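Local coordinates for Sts-2 protein (Mus musculus, PDB 3D4I) that interferes with CBL-mediated down-regulation of receptor tyrosine kinases and carries, in this 2H-phosphatase domain, an acid-dependent phosphatase activity, at residues 121-126 with 161-166; 97-102 with 200-205. All coordinates share one frame; numbering follows the deposited sequence.

In the fold
Both contacts belong to the histidine phosphatase domain, and their centres lie about 12 Å apart. Contact 2 sits at the C-terminal end of strand 196-201, its centre about 2 Å from the centre of the chain, where Arg99 packs on His17 and Ser203 OG is hydrogen-bonded to Arg16; this grouping is consistent with the phosphate-binding pocket of the family. Contact 1 joins two loops, its centre about 13 Å from that of the chain, and is nested in sequence within the loop closed by contact 2. The two meet directly: Ser201 OG probably hydrogen-bonds Ile125 O at 2.7 Å, while Phe126 packs against His202 and brings its CE1 to 3.9 Å from Ala97 CB. Through Phe126, contact 1 thus reaches the probable pocket.

Contact 1 (121-126 with 161-166); sequences VEPGIF and LPRCSL
In the histidine phosphatase fold, Glu122 and Pro123, on the loop leaving strand 119-121, pack against Leu161 and Arg163 on the loop that leads to helix 172-187. Glu122 carries the polar link. Its chain bends at chi2 (51°), and its syn lone pair takes the backbone N-H of Leu161 in a nearly straight bond of 166°, with Leu161 N 3.0 Å from Glu122 OE2. Gly124 N, 2.8 Å from Glu122 OE2, uses the anti lone pair of the same oxygen, while OE1 is held by Tyr157 OH and Ala160 N. Beside this site, Pro123 CB presses on Leu161 O at 3.1 Å, and Pro123 CG lies over one face of the Arg163 guanidinium, displaced toward its rim. Arg163 NH2 reaches Val121 CG1 at 3.8 Å, and a water donates to Val121 O and weakly accepts from Arg163 NH1. At the other end, Leu166 CD1 meets Phe126 CD2 at 3.9 Å, the two side chains crossing at about a right angle. The buried Glu122 carboxylate therefore has partners on both oxygens that fix its rotation, and two backbone N-H groups converging on OE2 would probably favour its ionised form.

Contact 2 (97-102 with 200-205); sequences ALRCVQ and VSHSSA
Ala97, at the N-cap position of helix 98-111, places its CB 3.9 Å from CE1 of His202, at the edge of the imidazole and near its plane. Two residues on, Arg99 sends its CG between the backbone N and the carbonyl carbon (chi1 62°), and from CG to NE the chain runs extended. Its guanidinium stands steeply to the imidazole, the planes 74° apart, with the ring edge turned to one guanidinium face and Arg99 NH2 3.4 Å from His202 CE1. A water in the guanidinium plane accepts from Arg99 NH2 at 3.0 Å and lies 2.8 Å from His202 ND1, tying the two groups together; the same NH2 also forms a salt bridge with Glu132. Cys100 SG approaches over one face of the imidazole, 3.9 Å from the His202 ring centroid and 22° off the normal, in a sulfur-aromatic contact shifted toward the rim, and also lies 3.7 Å from Ser201 O. On the strand itself, Val200 CG1 packs 3.4 Å from Cys100 O. Outside the two segments, His202 NE2 is hydrogen-bonded to Ser95 OG, and the Phe126 ring meets the imidazole. An alanine in place of His202 would probably leave Ser95 OG and the bridging water each short of a partner and open a gap beside the Cys100 sulfur and the Arg99 guanidinium. By its place in the family fold, His202 is probably the second histidine of the 2H site and Arg99 probably a phosphate-binding arginine. Engaged at both ring nitrogens and with the Cys100 sulfur over one face, the imidazole is held against rotation, with Arg99 NH2 held beside it by the water and by Glu132.

Contact 1 (121-126 with 161-166)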
ATOM      1  N   VAL A 121      -2.323 -25.780  -1.773  1.00 21.25           N
ATOM      2  CA  VAL A 121      -0.952 -25.496  -2.187  1.00 21.22           C
ATOM      3  C   VAL A 121      -0.566 -26.444  -3.314  1.00 21.51           C
ATOM      4  O   VAL A 121      -0.587 -27.681  -3.156  1.00 21.38           O
ATOM      5  CB  VAL A 121       0.055 -25.531  -1.008  1.00 21.18           C
ATOM      6  CG1 VAL A 121       1.493 -25.253  -1.502  1.00 20.33           C
ATOM      7  CG2 VAL A 121      -0.327 -24.521   0.052  1.00 21.40           C
ATOM      8  N   GLU A 122      -0.247 -25.845  -4.454  1.00 20.77           N
ATOM      9  CA  GLU A 122       0.067 -26.577  -5.672  1.00 20.83           C
ATOM     10  C   GLU A 122       1.469 -26.231  -6.158  1.00 20.06           C
ATOM     11  O   GLU A 122       1.662 -25.227  -6.835  1.00 20.31           O
ATOM     12  CB  GLU A 122      -0.968 -26.283  -6.776  1.00 20.06           C
ATOM     13  CG  GLU A 122      -0.715 -27.038  -8.122  1.00 21.13           C
ATOM     14  CD  GLU A 122      -0.521 -28.548  -7.933  1.00 21.89           C
ATOM     15  OE1 GLU A 122      -1.493 -29.199  -7.534  1.00 21.10           O
ATOM     16  OE2 GLU A 122       0.597 -29.076  -8.182  1.00 21.31           O
ATOM     17  N   PRO A 123       2.465 -27.055  -5.812  1.00 20.36           N
ATOM     18  CA  PRO A 123       3.789 -26.847  -6.409  1.00 20.48           C
ATOM     19  C   PRO A 123       3.846 -26.869  -7.929  1.00 20.21           C
ATOM     20  O   PRO A 123       4.788 -26.338  -8.494  1.00 20.99           O
ATOM     21  CB  PRO A 123       4.622 -27.994  -5.821  1.00 20.13           C
ATOM     22  CG  PRO A 123       3.969 -28.249  -4.516  1.00 20.07           C
ATOM     23  CD  PRO A 123       2.496 -28.137  -4.811  1.00 20.27           C
ATOM     24  N   GLY A 124       2.862 -27.464  -8.594  1.00 19.53           N
ATOM     25  CA  GLY A 124       2.824 -27.446 -10.056  1.00 18.78           C
ATOM     26  C   GLY A 124       2.651 -26.050 -10.657  1.00 19.29           C
ATOM     27  O   GLY A 124       2.871 -25.864 -11.858  1.00 17.62           O
ATOM     28  N   ILE A 125       2.293 -25.069  -9.828  1.00 18.70           N
ATOM     29  CA  ILE A 125       2.238 -23.667 -10.286  1.00 19.49           C
ATOM     30  C   ILE A 125       3.318 -22.796  -9.634  1.00 19.75           C
ATOM     31  O   ILE A 125       3.222 -21.574  -9.648  1.00 17.98           O
ATOM     32  CB  ILE A 125       0.799 -23.015 -10.130  1.00 19.59           C
ATOM     33  CG1 ILE A 125       0.388 -22.894  -8.648  1.00 20.39           C
ATOM     34  CG2 ILE A 125      -0.219 -23.796 -10.998  1.00 20.95           C
ATOM     35  CD1 ILE A 125      -1.050 -22.298  -8.374  1.00 19.17           C
ATOM     36  N   PHE A 126       4.352 -23.443  -9.068  1.00 19.43           N
ATOM     37  CA  PHE A 126       5.531 -22.727  -8.605  1.00 19.14           C
ATOM     38  C   PHE A 126       6.257 -22.078  -9.790  1.00 19.30           C
ATOM     39  O   PHE A 126       5.997 -22.413 -10.956  1.00 18.79           O
ATOM     40  CB  PHE A 126       6.465 -23.673  -7.849  1.00 19.68           C
ATOM     41  CG  PHE A 126       7.658 -22.991  -7.227  1.00 18.97           C
ATOM     42  CD1 PHE A 126       7.496 -22.061  -6.203  1.00 20.51           C
ATOM     43  CD2 PHE A 126       8.936 -23.303  -7.650  1.00 19.80           C
ATOM     44  CE1 PHE A 126       8.594 -21.432  -5.628  1.00 20.64           C
ATOM     45  CE2 PHE A 126      10.046 -22.692  -7.084  1.00 19.21           C
ATOM     46  CZ  PHE A 126       9.871 -21.759  -6.052  1.00 19.95           C
ATOM     47  N   LEU A 161       1.653 -31.805  -8.870  1.00 24.62           N
ATOM     48  CA  LEU A 161       3.083 -32.027  -8.771  1.00 25.00           C
ATOM     49  C   LEU A 161       3.539 -31.807  -7.328  1.00 25.06           C
ATOM     50  O   LEU A 161       3.517 -30.676  -6.832  1.00 24.82           O
ATOM     51  CB  LEU A 161       3.855 -31.119  -9.747  1.00 25.50           C
ATOM     52  CG  LEU A 161       5.383 -31.295  -9.809  1.00 25.56           C
ATOM     53  CD1 LEU A 161       5.792 -32.555 -10.563  1.00 24.76           C
ATOM     54  CD2 LEU A 161       6.017 -30.061 -10.442  1.00 25.56           C
ATOM     55  N   PRO A 162       3.941 -32.899  -6.645  1.00 25.03           N
ATOM     56  CA  PRO A 162       4.509 -32.798  -5.306  1.00 24.86           C
ATOM     57  C   PRO A 162       5.775 -31.942  -5.291  1.00 24.62           C
ATOM     58  O   PRO A 162       6.509 -31.915  -6.274  1.00 24.24           O
ATOM     59  CB  PRO A 162       4.841 -34.253  -4.959  1.00 24.78           C
ATOM     60  CG  PRO A 162       3.941 -35.083  -5.844  1.00 26.11           C
ATOM     61  CD  PRO A 162       3.849 -34.296  -7.111  1.00 25.11           C
ATOM     62  N   ARG A 163       6.026 -31.244  -4.187  1.00 25.06           N
ATOM     63  CA  ARG A 163       7.158 -30.314  -4.139  1.00 25.33           C
ATOM     64  C   ARG A 163       8.506 -30.968  -4.438  1.00 25.63           C
ATOM     65  O   ARG A 163       9.310 -30.391  -5.161  1.00 24.74           O
ATOM     66  CB  ARG A 163       7.196 -29.462  -2.850  1.00 25.67           C
ATOM     67  CG  ARG A 163       7.310 -30.185  -1.493  1.00 27.36           C
ATOM     68  CD  ARG A 163       6.019 -30.071  -0.670  1.00 31.78           C
ATOM     69  NE  ARG A 163       5.704 -28.710  -0.213  1.00 34.06           N
ATOM     70  CZ  ARG A 163       4.474 -28.190  -0.104  1.00 34.13           C
ATOM     71  NH1 ARG A 163       3.383 -28.888  -0.433  1.00 33.05           N
ATOM     72  NH2 ARG A 163       4.336 -26.942   0.332  1.00 30.96           N
ATOM     73  N   CYS A 164       8.736 -32.190  -3.944  1.00 26.05           N
ATOM     74  CA  CYS A 164      10.011 -32.854  -4.218  1.00 27.02           C
ATOM     75  C   CYS A 164      10.121 -33.373  -5.665  1.00 26.62           C
ATOM     76  O   CYS A 164      11.189 -33.823  -6.082  1.00 25.90           O
ATOM     77  CB  CYS A 164      10.323 -33.943  -3.177  1.00 27.49           C
ATOM     78  SG  CYS A 164       9.177 -35.291  -3.206  1.00 32.04           S
ATOM     79  N   SER A 165       9.036 -33.264  -6.438  1.00 26.35           N
ATOM     80  CA  SER A 165       9.081 -33.639  -7.854  1.00 26.64           C
ATOM     81  C   SER A 165       9.520 -32.484  -8.775  1.00 27.17           C
ATOM     82  O   SER A 165       9.817 -32.704  -9.958  1.00 26.97           O
ATOM     83  CB  SER A 165       7.746 -34.236  -8.307  1.00 27.23           C
ATOM     84  OG  SER A 165       7.321 -35.233  -7.404  1.00 27.49           O
ATOM     85  N   LEU A 166       9.573 -31.265  -8.223  1.00 27.31           N
ATOM     86  CA  LEU A 166      10.132 -30.112  -8.923  1.00 27.43           C
ATOM     87  C   LEU A 166      11.620 -30.311  -9.187  1.00 28.55           C
ATOM     88  O   LEU A 166      12.396 -30.559  -8.257  1.00 28.57           O
ATOM     89  CB  LEU A 166       9.914 -28.820  -8.124  1.00 26.99           C
ATOM     90  CG  LEU A 166       8.559 -28.117  -8.246  1.00 25.87           C
ATOM     91  CD1 LEU A 166       8.369 -27.086  -7.132  1.00 24.54           C
ATOM     92  CD2 LEU A 166       8.400 -27.460  -9.607  1.00 24.68           C
TER
HETATM   93  O   HOH W   1       0.154 -29.429  -0.958  1.00 35.69           O

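Contact 2 (97-102 with 200-205)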
ATOM      1  N   ALA A  97       5.490 -20.974  -2.589  1.00 17.20           N
ATOM      2  CA  ALA A  97       6.271 -19.806  -2.165  1.00 16.95           C
ATOM      3  C   ALA A  97       5.512 -18.995  -1.116  1.00 17.19           C
ATOM      4  O   ALA A  97       4.296 -18.773  -1.233  1.00 16.95           O
ATOM      5  CB  ALA A  97       6.656 -18.934  -3.354  1.00 17.87           C
ATOM      6  N   LEU A  98       6.221 -18.558  -0.079  1.00 16.41           N
ATOM      7  CA  LEU A  98       5.583 -17.813   1.000  1.00 16.57           C
ATOM      8  C   LEU A  98       4.802 -16.623   0.471  1.00 16.55           C
ATOM      9  O   LEU A  98       3.673 -16.406   0.874  1.00 17.67           O
ATOM     10  CB  LEU A  98       6.646 -17.318   2.005  1.00 16.40           C
ATOM     11  CG  LEU A  98       6.157 -16.519   3.216  1.00 16.17           C
ATOM     12  CD1 LEU A  98       5.121 -17.294   4.026  1.00 17.04           C
ATOM     13  CD2 LEU A  98       7.374 -16.117   4.091  1.00 17.21           C
ATOM     14  N   ARG A  99       5.432 -15.845  -0.404  1.00 16.63           N
ATOM     15  CA  ARG A  99       4.823 -14.639  -0.981  1.00 17.00           C
ATOM     16  C   ARG A  99       3.475 -14.923  -1.642  1.00 17.10           C
ATOM     17  O   ARG A  99       2.561 -14.103  -1.547  1.00 17.12           O
ATOM     18  CB  ARG A  99       5.808 -13.942  -1.946  1.00 16.44           C
ATOM     19  CG  ARG A  99       6.217 -14.783  -3.169  1.00 17.24           C
ATOM     20  CD  ARG A  99       7.440 -14.161  -3.777  1.00 17.75           C
ATOM     21  NE  ARG A  99       7.965 -14.838  -4.958  1.00 18.15           N
ATOM     22  CZ  ARG A  99       8.872 -15.811  -4.972  1.00 17.49           C
ATOM     23  NH1 ARG A  99       9.345 -16.349  -3.842  1.00 17.25           N
ATOM     24  NH2 ARG A  99       9.288 -16.271  -6.144  1.00 17.21           N
ATOM     25  N   CYS A 100       3.346 -16.106  -2.258  1.00 17.13           N
ATOM     26  CA  CYS A 100       2.105 -16.525  -2.900  1.00 17.13           C
ATOM     27  C   CYS A 100       1.067 -16.988  -1.908  1.00 16.72           C
ATOM     28  O   CYS A 100      -0.078 -16.554  -1.975  1.00 16.37           O
ATOM     29  CB  CYS A 100       2.353 -17.617  -3.955  1.00 16.86           C
ATOM     30  SG  CYS A 100       3.461 -17.111  -5.259  1.00 18.27           S
ATOM     31  N   VAL A 101       1.445 -17.862  -0.975  1.00 16.65           N
ATOM     32  CA  VAL A 101       0.498 -18.254   0.095  1.00 17.00           C
ATOM     33  C   VAL A 101       0.012 -17.026   0.925  1.00 15.91           C
ATOM     34  O   VAL A 101      -1.177 -16.947   1.293  1.00 16.24           O
ATOM     35  CB  VAL A 101       1.040 -19.413   1.015  1.00 17.41           C
ATOM     36  CG1 VAL A 101       0.015 -19.802   2.047  1.00 20.44           C
ATOM     37  CG2 VAL A 101       1.384 -20.660   0.207  1.00 17.28           C
ATOM     38  N   GLN A 102       0.904 -16.063   1.185  1.00 14.21           N
ATOM     39  CA  GLN A 102       0.495 -14.845   1.914  1.00 14.99           C
ATOM     40  C   GLN A 102      -0.512 -13.993   1.127  1.00 14.12           C
ATOM     41  O   GLN A 102      -1.519 -13.504   1.672  1.00 13.72           O
ATOM     42  CB  GLN A 102       1.708 -13.999   2.312  1.00 14.65           C
ATOM     43  CG  GLN A 102       2.530 -14.606   3.474  1.00 15.09           C
ATOM     44  CD  GLN A 102       3.788 -13.811   3.759  1.00 17.26           C
ATOM     45  OE1 GLN A 102       4.485 -13.342   2.838  1.00 19.54           O
ATOM     46  NE2 GLN A 102       4.109 -13.679   5.050  1.00 21.41           N
ATOM     47  N   VAL A 200      -3.053 -18.223  -7.389  1.00 14.72           N
ATOM     48  CA  VAL A 200      -2.198 -17.164  -6.850  1.00 14.44           C
ATOM     49  C   VAL A 200      -0.760 -17.624  -6.986  1.00 15.64           C
ATOM     50  O   VAL A 200      -0.334 -18.578  -6.318  1.00 15.81           O
ATOM     51  CB  VAL A 200      -2.499 -16.881  -5.368  1.00 14.68           C
ATOM     52  CG1 VAL A 200      -1.608 -15.704  -4.867  1.00 14.34           C
ATOM     53  CG2 VAL A 200      -4.002 -16.559  -5.174  1.00 14.67           C
ATOM     54  N   SER A 201      -0.021 -16.959  -7.862  1.00 16.04           N
ATOM     55  CA  SER A 201       1.241 -17.519  -8.346  1.00 16.53           C
ATOM     56  C   SER A 201       2.182 -16.392  -8.749  1.00 16.71           C
ATOM     57  O   SER A 201       2.144 -15.296  -8.152  1.00 16.43           O
ATOM     58  CB  SER A 201       0.942 -18.499  -9.504  1.00 16.18           C
ATOM     59  OG  SER A 201       2.114 -19.167  -9.949  1.00 19.05           O
ATOM     60  N   HIS A 202       3.006 -16.664  -9.757  1.00 16.80           N
ATOM     61  CA  HIS A 202       4.136 -15.856 -10.179  1.00 17.26           C
ATOM     62  C   HIS A 202       3.807 -15.184 -11.495  1.00 17.06           C
ATOM     63  O   HIS A 202       2.834 -15.557 -12.139  1.00 17.66           O
ATOM     64  CB  HIS A 202       5.357 -16.773 -10.359  1.00 16.94           C
ATOM     65  CG  HIS A 202       5.678 -17.561  -9.121  1.00 18.45           C
ATOM     66  ND1 HIS A 202       6.490 -17.073  -8.117  1.00 18.74           N
ATOM     67  CD2 HIS A 202       5.228 -18.763  -8.690  1.00 19.23           C
ATOM     68  CE1 HIS A 202       6.562 -17.966  -7.140  1.00 19.63           C
ATOM     69  NE2 HIS A 202       5.789 -18.993  -7.456  1.00 17.81           N
ATOM     70  N   SER A 203       4.605 -14.198 -11.895  1.00 16.77           N
ATOM     71  CA  SER A 203       4.360 -13.491 -13.160  1.00 17.06           C
ATOM     72  C   SER A 203       4.294 -14.493 -14.318  1.00 16.87           C
ATOM     73  O   SER A 203       3.433 -14.398 -15.177  1.00 16.69           O
ATOM     74  CB  SER A 203       5.456 -12.465 -13.413  1.00 17.07           C
ATOM     75  OG  SER A 203       5.322 -11.376 -12.509  1.00 19.48           O
ATOM     76  N   SER A 204       5.201 -15.460 -14.312  1.00 16.72           N
ATOM     77  CA  SER A 204       5.210 -16.514 -15.349  1.00 17.93           C
ATOM     78  C   SER A 204       3.863 -17.229 -15.551  1.00 17.98           C
ATOM     79  O   SER A 204       3.505 -17.607 -16.687  1.00 17.89           O
ATOM     80  CB  SER A 204       6.271 -17.552 -15.003  1.00 17.57           C
ATOM     81  OG  SER A 204       6.186 -17.900 -13.646  1.00 18.89           O
ATOM     82  N   ALA A 205       3.144 -17.448 -14.451  1.00 17.41           N
ATOM     83  CA  ALA A 205       1.899 -18.197 -14.482  1.00 17.44           C
ATOM     84  C   ALA A 205       0.779 -17.498 -15.267  1.00 17.60           C
ATOM     85  O   ALA A 205      -0.142 -18.171 -15.746  1.00 16.82           O
ATOM     86  CB  ALA A 205       1.425 -18.531 -13.058  1.00 16.59           C
TER
HETATM   87  O   HOH W   2       8.393 -15.094  -8.704  1.00 25.72           O